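Long-range contact in Rio2 kinase (Chaetomium thermophilum, PDB 4GYI), which probably phosphorylates proteins on serine and threonine with ATP and magnesium, as an atypical RIO-family kinase acting in maturation of the pre-40S ribosomal subunit: residues I126-G130 with L155-A160. Sequence-based numbering, arbitrary orientation. Where two conformers were deposited one is given.
Sequences IHRLG and LSRLAA. With EDO (1,2-ethanediol), chain D; EDO (1,2-ethanediol), chain E.
Residues 126-127 end the strand 121-127; 128-130 are loop. Residues 155-160 are one and a half turns within the helix 149-172, with A159 N hydrogen-bonded to L155 O at 2.9 Å and A160 N to S156 O at 3.1 Å. The backbones come closest at H127 and S156, whose CA atoms are 5.3 Å apart. H127 and L129 point their CA-to-CB bonds toward the helix; I126 and R128 point away.

H127 is m, with chi2 near -88°. This lays its ring against the helix: A159 CB sits over one face, 4.0 Å from the ring centroid, as a CH-pi contact. H127 CD2 is 3.6 Å from A160 CA. H127 NE2 has a weak hydrogen bond to E163.

S156 is m (-76°). Its OG lies 3.1 Å from L129 N and 3.3 Å from H127 O, the latter a weak, unsettled hydrogen bond; W152 O is another weak partner. The ethanediol of chain D, probably from the crystallisation liquor, bridges the segments: its O1 is hydrogen-bonded to S156 OG (2.6 Å) and L129 O (2.9 Å), its O2 to H127 O (2.7 Å).

L129 (chi1 -84°, chi2 55°) spreads over the helix, with CD2 3.7 Å from L155 CB and CD1 4.0 Å from A159 CB. L332 of the helix 326-341 also packs on L129 and A159. The buried R128 guanidinium forms salt bridges with D83 and D110.

The H127 side chain is about 5 Å from bound ADP. Packing of the αC helix on the third strand of the antiparallel sheet, beside the nucleotide site, is typical of the protein kinase N-lobe.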
loop_
_atom_site.group_PDB
_atom_site.type_symbol
_atom_site.label_atom_id
_atom_site.label_comp_id
_atom_site.label_asym_id
_atom_site.label_seq_id
_atom_site.Cartn_x
_atom_site.Cartn_y
_atom_site.Cartn_z
ATOM N N ILE A 126 -3.384 4.428 0.574
ATOM C CA ILE A 126 -2.510 5.191 1.452
ATOM C C ILE A 126 -2.000 4.279 2.557
ATOM O O ILE A 126 -2.786 3.760 3.327
ATOM C CB ILE A 126 -3.283 6.365 2.097
ATOM C CG1 ILE A 126 -3.894 7.254 0.989
ATOM C CG2 ILE A 126 -2.353 7.185 3.001
ATOM C CD1 ILE A 126 -4.733 8.429 1.519
ATOM N N HIS A 127 -0.695 4.064 2.630
ATOM C CA HIS A 127 -0.156 3.162 3.631
ATOM C C HIS A 127 -0.081 3.819 5.003
ATOM O O HIS A 127 0.308 4.991 5.129
ATOM C CB HIS A 127 1.210 2.622 3.207
ATOM C CG HIS A 127 1.147 1.617 2.099
ATOM N ND1 HIS A 127 0.981 0.266 2.328
ATOM C CD2 HIS A 127 1.220 1.763 0.753
ATOM C CE1 HIS A 127 0.970 -0.380 1.175
ATOM N NE2 HIS A 127 1.112 0.505 0.203
ATOM N N ARG A 128 -0.467 3.042 6.016
ATOM C CA ARG A 128 -0.619 3.501 7.390
ATOM C C ARG A 128 0.107 2.628 8.419
ATOM O O ARG A 128 -0.474 2.270 9.441
ATOM C CB ARG A 128 -2.114 3.516 7.740
ATOM C CG ARG A 128 -2.908 4.510 6.894
ATOM C CD ARG A 128 -2.524 5.965 7.184
ATOM N NE ARG A 128 -3.487 6.888 6.575
ATOM C CZ ARG A 128 -3.228 8.144 6.220
ATOM N NH1 ARG A 128 -2.015 8.663 6.409
ATOM N NH2 ARG A 128 -4.189 8.881 5.671
ATOM N N LEU A 129 1.364 2.285 8.159
ATOM C CA LEU A 129 2.145 1.501 9.111
ATOM C C LEU A 129 2.215 2.257 10.449
ATOM O O LEU A 129 2.329 3.471 10.455
ATOM C CB LEU A 129 3.567 1.262 8.559
ATOM C CG LEU A 129 3.786 0.093 7.588
ATOM C CD1 LEU A 129 2.847 0.179 6.406
ATOM C CD2 LEU A 129 5.207 0.074 7.081
ATOM N N GLY A 130 2.119 1.548 11.569
ATOM C CA GLY A 130 2.198 2.181 12.878
ATOM C C GLY A 130 0.857 2.505 13.512
ATOM O O GLY A 130 0.774 2.796 14.716
ATOM N N LEU A 155 8.609 4.527 6.774
ATOM C CA LEU A 155 8.271 3.121 6.577
ATOM C C LEU A 155 7.098 2.950 5.612
ATOM O O LEU A 155 7.057 1.998 4.830
ATOM C CB LEU A 155 7.932 2.486 7.917
ATOM C CG LEU A 155 9.161 2.308 8.819
ATOM C CD1 LEU A 155 8.751 2.060 10.270
ATOM C CD2 LEU A 155 10.081 1.163 8.294
ATOM N N SER A 156 6.134 3.866 5.676
ATOM C CA SER A 156 4.977 3.786 4.796
ATOM C C SER A 156 5.371 4.158 3.378
ATOM O O SER A 156 4.768 3.658 2.418
ATOM C CB SER A 156 3.831 4.656 5.292
ATOM O OG SER A 156 3.193 4.049 6.392
ATOM N N ARG A 157 6.378 5.022 3.243
ATOM C CA ARG A 157 6.953 5.353 1.934
ATOM C C ARG A 157 7.527 4.093 1.324
ATOM O O ARG A 157 7.295 3.787 0.159
ATOM C CB ARG A 157 8.099 6.368 2.062
ATOM C CG ARG A 157 7.749 7.804 1.732
ATOM C CD ARG A 157 9.012 8.646 1.563
ATOM N NE ARG A 157 9.678 8.401 0.284
ATOM C CZ ARG A 157 10.889 7.870 0.152
ATOM N NH1 ARG A 157 11.589 7.516 1.223
ATOM N NH2 ARG A 157 11.408 7.696 -1.057
ATOM N N LEU A 158 8.304 3.370 2.133
ATOM C CA LEU A 158 8.951 2.147 1.662
ATOM C C LEU A 158 7.916 1.109 1.276
ATOM O O LEU A 158 8.107 0.358 0.314
ATOM C CB LEU A 158 9.871 1.543 2.718
ATOM C CG LEU A 158 11.150 2.302 3.071
ATOM C CD1 LEU A 158 11.996 1.437 3.994
ATOM C CD2 LEU A 158 11.922 2.665 1.837
ATOM N N ALA A 159 6.842 1.042 2.054
ATOM C CA ALA A 159 5.780 0.089 1.777
ATOM C C ALA A 159 5.172 0.369 0.408
ATOM O O ALA A 159 4.977 -0.548 -0.372
ATOM C CB ALA A 159 4.702 0.150 2.864
ATOM N N ALA A 160 4.887 1.639 0.118
ATOM C CA ALA A 160 4.263 2.036 -1.154
ATOM C C ALA A 160 5.205 1.801 -2.335
ATOM O O ALA A 160 4.784 1.308 -3.365
ATOM C CB ALA A 160 3.821 3.522 -1.116
HETATM C C1 EDO D . 2.233 6.820 8.590
HETATM O O1 EDO D . 2.071 5.427 8.306
HETATM C C2 EDO D . 1.147 7.594 7.863
HETATM O O2 EDO D . 1.136 7.166 6.513
HETATM C C1 EDO E . 8.403 10.354 -2.815
HETATM O O1 EDO E . 9.101 9.647 -1.773
HETATM C C2 EDO E . 8.117 9.426 -3.989
HETATM O O2 EDO E . 8.045 8.062 -3.544
#